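Local coordinates for CIR protein (PDB 6ZYV), which is of unknown function but belongs to the variant Plasmodium-interspersed repeat family and is probably displayed, through its ectodomain, on infected red blood cells, at residues E191-L196 with P236-K241; Y41-N46 with E119-Y124. The protein carries 5 engineered substitutions. One frame throughout, in Å; residues are numbered along the deposited sequence.

Interaction 1 (E191-L196 with P236-K241)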
loop_
_atom_site.group_PDB
_atom_site.type_symbol
_atom_site.label_atom_id
_atom_site.label_comp_id
_atom_site.label_asym_id
_atom_site.label_seq_id
_atom_site.Cartn_x
_atom_site.Cartn_y
_atom_site.Cartn_z
ATOM N N GLU A 191 4.586 -8.816 17.197
ATOM C CA GLU A 191 3.601 -7.766 16.957
ATOM C C GLU A 191 2.448 -8.304 16.086
ATOM O O GLU A 191 1.285 -8.010 16.342
ATOM C CB GLU A 191 4.275 -6.569 16.272
ATOM C CG GLU A 191 3.357 -5.372 16.114
ATOM C CD GLU A 191 3.883 -4.243 15.238
ATOM O OE1 GLU A 191 5.009 -4.378 14.705
ATOM O OE2 GLU A 191 3.166 -3.225 15.077
ATOM N N TYR A 192 2.781 -9.116 15.086
ATOM C CA TYR A 192 1.792 -9.726 14.219
ATOM C C TYR A 192 0.967 -10.806 14.986
ATOM O O TYR A 192 -0.260 -10.855 14.843
ATOM C CB TYR A 192 2.480 -10.310 12.992
ATOM C CG TYR A 192 1.510 -11.026 12.090
ATOM C CD1 TYR A 192 0.470 -10.343 11.471
ATOM C CD2 TYR A 192 1.601 -12.398 11.891
ATOM C CE1 TYR A 192 -0.441 -11.002 10.663
ATOM C CE2 TYR A 192 0.712 -13.063 11.062
ATOM C CZ TYR A 192 -0.310 -12.361 10.447
ATOM O OH TYR A 192 -1.238 -13.037 9.694
ATOM N N GLN A 193 1.623 -11.614 15.841
ATOM C CA GLN A 193 0.931 -12.615 16.656
ATOM C C GLN A 193 -0.069 -11.920 17.592
ATOM O O GLN A 193 -1.192 -12.381 17.726
ATOM C CB GLN A 193 1.936 -13.440 17.487
ATOM C CG GLN A 193 1.286 -14.528 18.357
ATOM C CD GLN A 193 0.636 -15.603 17.519
ATOM O OE1 GLN A 193 1.304 -16.486 16.978
ATOM N NE2 GLN A 193 -0.688 -15.553 17.384
ATOM N N LYS A 194 0.318 -10.769 18.165
ATOM C CA LYS A 194 -0.541 -9.969 19.020
ATOM C C LYS A 194 -1.716 -9.405 18.211
ATOM O O LYS A 194 -2.828 -9.358 18.721
ATOM C CB LYS A 194 0.247 -8.854 19.712
ATOM C CG LYS A 194 -0.579 -8.081 20.727
ATOM C CD LYS A 194 0.283 -7.238 21.679
ATOM C CE LYS A 194 -0.549 -6.422 22.646
ATOM N NZ LYS A 194 -1.170 -5.256 21.973
ATOM N N PHE A 195 -1.490 -9.012 16.956
ATOM C CA PHE A 195 -2.553 -8.519 16.082
ATOM C C PHE A 195 -3.622 -9.636 15.849
ATOM O O PHE A 195 -4.815 -9.357 15.886
ATOM C CB PHE A 195 -1.955 -8.003 14.756
ATOM C CG PHE A 195 -2.924 -7.917 13.600
ATOM C CD1 PHE A 195 -3.817 -6.859 13.499
ATOM C CD2 PHE A 195 -2.972 -8.918 12.645
ATOM C CE1 PHE A 195 -4.736 -6.814 12.471
ATOM C CE2 PHE A 195 -3.897 -8.879 11.617
ATOM C CZ PHE A 195 -4.769 -7.830 11.529
ATOM N N LEU A 196 -3.183 -10.878 15.609
ATOM C CA LEU A 196 -4.086 -12.003 15.380
ATOM C C LEU A 196 -4.904 -12.302 16.631
ATOM O O LEU A 196 -6.117 -12.522 16.539
ATOM C CB LEU A 196 -3.306 -13.257 14.941
ATOM C CG LEU A 196 -2.537 -13.158 13.615
ATOM C CD1 LEU A 196 -1.728 -14.447 13.328
ATOM C CD2 LEU A 196 -3.479 -12.842 12.464
ATOM N N PRO A 236 9.619 -18.022 11.920
ATOM C CA PRO A 236 8.590 -18.079 10.875
ATOM C C PRO A 236 7.420 -17.140 11.198
ATOM O O PRO A 236 7.171 -16.816 12.359
ATOM C CB PRO A 236 8.136 -19.537 10.911
ATOM C CG PRO A 236 8.325 -19.944 12.362
ATOM C CD PRO A 236 9.509 -19.150 12.874
ATOM N N LEU A 237 6.699 -16.706 10.170
ATOM C CA LEU A 237 5.547 -15.844 10.357
ATOM C C LEU A 237 4.425 -16.651 11.018
ATOM O O LEU A 237 4.128 -17.753 10.562
ATOM C CB LEU A 237 5.065 -15.311 9.007
ATOM C CG LEU A 237 3.993 -14.237 9.109
ATOM C CD1 LEU A 237 4.590 -12.926 9.543
ATOM C CD2 LEU A 237 3.256 -14.084 7.811
ATOM N N PRO A 238 3.824 -16.125 12.110
ATOM C CA PRO A 238 2.709 -16.826 12.774
ATOM C C PRO A 238 1.584 -17.269 11.821
ATOM O O PRO A 238 1.281 -16.563 10.862
ATOM C CB PRO A 238 2.197 -15.791 13.769
ATOM C CG PRO A 238 3.370 -14.911 14.028
ATOM C CD PRO A 238 4.123 -14.838 12.760
ATOM N N THR A 239 1.016 -18.471 12.037
ATOM C CA THR A 239 -0.013 -18.994 11.131
ATOM C C THR A 239 -1.438 -18.872 11.646
ATOM O O THR A 239 -2.380 -18.998 10.861
ATOM C CB THR A 239 0.272 -20.460 10.751
ATOM O OG1 THR A 239 0.101 -21.287 11.894
ATOM C CG2 THR A 239 1.652 -20.666 10.185
ATOM N N THR A 240 -1.615 -18.700 12.960
ATOM C CA THR A 240 -2.944 -18.666 13.556
ATOM C C THR A 240 -2.970 -17.842 14.836
ATOM O O THR A 240 -1.915 -17.545 15.398
ATOM C CB THR A 240 -3.374 -20.134 13.865
ATOM O OG1 THR A 240 -4.623 -20.136 14.556
ATOM C CG2 THR A 240 -2.358 -20.875 14.719
ATOM N N LYS A 241 -4.178 -17.494 15.325
ATOM C CA LYS A 241 -4.297 -16.866 16.637
ATOM C C LYS A 241 -3.910 -17.929 17.706
ATOM O O LYS A 241 -3.999 -19.137 17.472
ATOM C CB LYS A 241 -5.688 -16.247 16.892
ATOM C CG LYS A 241 -6.812 -17.240 17.146
ATOM C CD LYS A 241 -8.173 -16.571 17.045
ATOM C CE LYS A 241 -9.291 -17.596 17.060
ATOM N NZ LYS A 241 -10.562 -17.059 16.477
HETATM O O HOH W 1 -0.974 -15.647 9.416
#
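Pro238 lies between Tyr192 and Gln193, successive residues of helix 181-198. The phenol meets the proline ring with its CD2 edge, where Tyr192 CD2 is 3.6 Å from Pro238 CD. In Tyr192 CB points toward the loop 236-241, and CG stands anti to the backbone N (chi1 177°). Leu237 CD1 approaches the same ring carbon from off the ring plane, 3.8 Å from Tyr192 CD2, the two side chains crossing at about a right angle. Over one ring face, offset toward the rim, sits Leu196 CG. A water in the ring plane joins the phenol hydroxyl to the backbone carbonyl of Pro238: it lies 2.6 Å from Tyr192 OH and donates to Pro238 O at 2.8 Å. The hydroxyl also bonds to Tyr208 OH.

Gln193 crosses over Pro238, CB near its CG, and then bends at chi2 (66°), placing CD so that its amide reaches the loop. OE1 rests 3.4 Å from Pro238 CB, while NE2 donates to Thr240 O at 3.1 Å. That bond is nearly straight (169°), lies in the amide plane and uses a lone pair of the carbonyl; NE2 has a second partner in Asn197 OD1. Leu196 CD1 packs 3.7 Å from the same Thr240 O, and Lys241 CB reaches Leu196 O before its chain extends away to Asn200.

The irregular segment at the end of the modelled ectodomain is thus laid against an amphipathic helix, with aliphatic and aromatic packing beneath and one glutamine anchoring its backbone, in the all-helical PIR fold.

Interaction 2 (Y41-N46 with E119-Y124); sequences YCPMKN and ETNTNY
Tyr41 and Asn123 open a contact built around an asparagine N-cap: Asn121 precedes helix 122-127, and its OD1 accepts from Asn123 N at 3.1 Å, the capping bond. The Tyr41 ring presents its edge to this helix start, CD1 lying 4.2 Å from Asn123 CB, and is turned 84° from the Asn123 amide. The ring also meets His127 and leans on Ile64 and Val68 of helix 55-71. Tyr41 O takes a hydrogen bond from Asn121 ND2 at 2.9 Å, the donor lying nearly along the C=O axis; ND2 also bonds to Ser60 OG. One amide therefore caps its own helix through oxygen and holds the neighbouring loop through nitrogen; CG stands anti to the backbone N (chi1 -164°), which puts the amide carbon beside the loop.

Cys42 turns its CB from the cap and is tied by a disulfide to Cys52. Pro43 sets its ring against the Asn121 amide, crossing it obliquely, with CG 3.5 Å from Asn121 ND2. At Met44 the contact reaches the surface. Its backbone N donates to a water, which also accepts from Thr122 N and donates to Thr120 O, bridging loop and helix start. The Met44 side chain bends at chi3 (-62°), and both CG and CE touch the Thr122 methyl, CG at 3.8 Å from Thr122 CG2. Asn123 ND2 also donates to Asn121 OD1 at 3.0 Å, giving that oxygen two donors.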
loop_
_atom_site.group_PDB
_atom_site.type_symbol
_atom_site.label_atom_id
_atom_site.label_comp_id
_atom_site.label_asym_id
_atom_site.label_seq_id
_atom_site.Cartn_x
_atom_site.Cartn_y
_atom_site.Cartn_z
ATOM N N TYR A 41 -0.746 14.558 -12.118
ATOM C CA TYR A 41 -1.916 13.696 -11.968
ATOM C C TYR A 41 -3.114 14.362 -11.279
ATOM O O TYR A 41 -4.092 13.682 -10.989
ATOM C CB TYR A 41 -1.523 12.389 -11.266
ATOM C CG TYR A 41 -0.324 11.735 -11.918
ATOM C CD1 TYR A 41 -0.375 11.306 -13.236
ATOM C CD2 TYR A 41 0.892 11.664 -11.262
ATOM C CE1 TYR A 41 0.738 10.766 -13.866
ATOM C CE2 TYR A 41 2.004 11.090 -11.865
ATOM C CZ TYR A 41 1.925 10.648 -13.176
ATOM O OH TYR A 41 3.011 10.111 -13.828
ATOM N N CYS A 42 -3.057 15.678 -11.053
ATOM C CA CYS A 42 -4.142 16.448 -10.450
ATOM C C CYS A 42 -5.352 16.468 -11.388
ATOM O O CYS A 42 -5.184 16.557 -12.606
ATOM C CB CYS A 42 -3.669 17.865 -10.126
ATOM S SG CYS A 42 -2.634 17.986 -8.643
ATOM N N PRO A 43 -6.577 16.348 -10.848
ATOM C CA PRO A 43 -7.757 16.359 -11.734
ATOM C C PRO A 43 -7.942 17.704 -12.420
ATOM O O PRO A 43 -7.584 18.745 -11.875
ATOM C CB PRO A 43 -8.941 16.069 -10.803
ATOM C CG PRO A 43 -8.367 15.797 -9.462
ATOM C CD PRO A 43 -6.939 16.225 -9.424
ATOM N N MET A 44 -8.562 17.682 -13.592
ATOM C CA MET A 44 -8.889 18.895 -14.308
ATOM C C MET A 44 -9.936 19.696 -13.524
ATOM O O MET A 44 -10.819 19.116 -12.892
ATOM C CB MET A 44 -9.483 18.539 -15.658
ATOM C CG MET A 44 -8.474 18.441 -16.753
ATOM S SD MET A 44 -9.343 18.627 -18.323
ATOM C CE MET A 44 -10.461 17.189 -18.252
ATOM N N LYS A 45 -9.842 21.026 -13.577
ATOM C CA LYS A 45 -10.794 21.904 -12.908
ATOM C C LYS A 45 -11.333 22.865 -13.968
ATOM O O LYS A 45 -10.574 23.676 -14.511
ATOM C CB LYS A 45 -10.112 22.690 -11.771
ATOM C CG LYS A 45 -11.107 23.401 -10.858
ATOM C CD LYS A 45 -10.564 24.703 -10.261
ATOM C CE LYS A 45 -11.650 25.505 -9.573
ATOM N NZ LYS A 45 -11.168 26.849 -9.147
ATOM N N ASN A 46 -12.627 22.737 -14.295
ATOM C CA ASN A 46 -13.313 23.554 -15.301
ATOM C C ASN A 46 -12.611 23.477 -16.666
ATOM O O ASN A 46 -12.325 24.509 -17.280
ATOM C CB ASN A 46 -13.488 25.017 -14.840
ATOM C CG ASN A 46 -13.700 25.189 -13.352
ATOM O OD1 ASN A 46 -12.947 25.905 -12.679
ATOM N ND2 ASN A 46 -14.706 24.511 -12.803
ATOM N N GLU A 119 -11.804 7.468 -10.794
ATOM C CA GLU A 119 -12.242 7.249 -12.172
ATOM C C GLU A 119 -12.621 8.584 -12.869
ATOM O O GLU A 119 -12.540 8.688 -14.080
ATOM C CB GLU A 119 -13.377 6.232 -12.210
ATOM C CG GLU A 119 -12.897 4.872 -11.742
ATOM C CD GLU A 119 -13.904 3.746 -11.860
ATOM O OE1 GLU A 119 -13.468 2.578 -11.992
ATOM O OE2 GLU A 119 -15.125 4.028 -11.818
ATOM N N THR A 120 -12.902 9.619 -12.069
ATOM C CA THR A 120 -13.284 10.964 -12.436
ATOM C C THR A 120 -12.042 11.820 -12.822
ATOM O O THR A 120 -12.175 12.788 -13.570
ATOM C CB THR A 120 -14.139 11.452 -11.277
ATOM O OG1 THR A 120 -15.519 11.197 -11.602
ATOM C CG2 THR A 120 -13.903 12.863 -10.879
ATOM N N ASN A 121 -10.849 11.452 -12.336
ATOM C CA ASN A 121 -9.609 12.128 -12.675
ATOM C C ASN A 121 -9.210 11.700 -14.094
ATOM O O ASN A 121 -9.068 10.509 -14.381
ATOM C CB ASN A 121 -8.528 11.722 -11.699
ATOM C CG ASN A 121 -7.334 12.612 -11.712
ATOM O OD1 ASN A 121 -6.879 13.092 -12.760
ATOM N ND2 ASN A 121 -6.799 12.858 -10.535
ATOM N N THR A 122 -9.008 12.677 -14.980
ATOM C CA THR A 122 -8.651 12.391 -16.377
ATOM C C THR A 122 -7.287 11.677 -16.542
ATOM O O THR A 122 -7.060 10.955 -17.513
ATOM C CB THR A 122 -8.739 13.671 -17.182
ATOM O OG1 THR A 122 -8.594 13.328 -18.551
ATOM C CG2 THR A 122 -7.704 14.719 -16.749
ATOM N N ASN A 123 -6.425 11.814 -15.543
ATOM C CA ASN A 123 -5.097 11.222 -15.494
ATOM C C ASN A 123 -5.065 9.739 -15.178
ATOM O O ASN A 123 -4.043 9.084 -15.386
ATOM C CB ASN A 123 -4.266 12.003 -14.501
ATOM C CG ASN A 123 -4.055 13.406 -14.999
ATOM O OD1 ASN A 123 -3.336 13.620 -15.955
ATOM N ND2 ASN A 123 -4.698 14.384 -14.399
ATOM N N TYR A 124 -6.181 9.203 -14.662
ATOM C CA TYR A 124 -6.299 7.805 -14.332
ATOM C C TYR A 124 -6.368 6.969 -15.627
ATOM O O TYR A 124 -5.613 6.012 -15.776
ATOM C CB TYR A 124 -7.549 7.592 -13.456
ATOM C CG TYR A 124 -7.766 6.158 -13.050
ATOM C CD1 TYR A 124 -6.864 5.508 -12.221
ATOM C CD2 TYR A 124 -8.888 5.461 -13.467
ATOM C CE1 TYR A 124 -7.067 4.196 -11.824
ATOM C CE2 TYR A 124 -9.108 4.147 -13.071
ATOM C CZ TYR A 124 -8.189 3.515 -12.258
ATOM O OH TYR A 124 -8.371 2.210 -11.870
HETATM O O HOH W 2 -10.236 15.263 -14.354
#

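The two sites illustrate how a helical ectodomain secures segments without regular structure. They lie on opposite sides of the chain's centre, centres about 41 Å and nearest atoms about 26 Å apart, and they share no helix. Both are partly buried, each combining two buried residues with others open to solvent. In interaction 1 the last modelled loop follows the flank of a long helix, and apolar contacts do much of the work beside a single direct hydrogen bond. Interaction 2 joins a disulfide-bearing loop to the beginning of a short helix, where amides, carbonyls and backbone N-H groups dominate. Water bridges both, between a phenol and a backbone carbonyl in one and among backbone groups alone in the other.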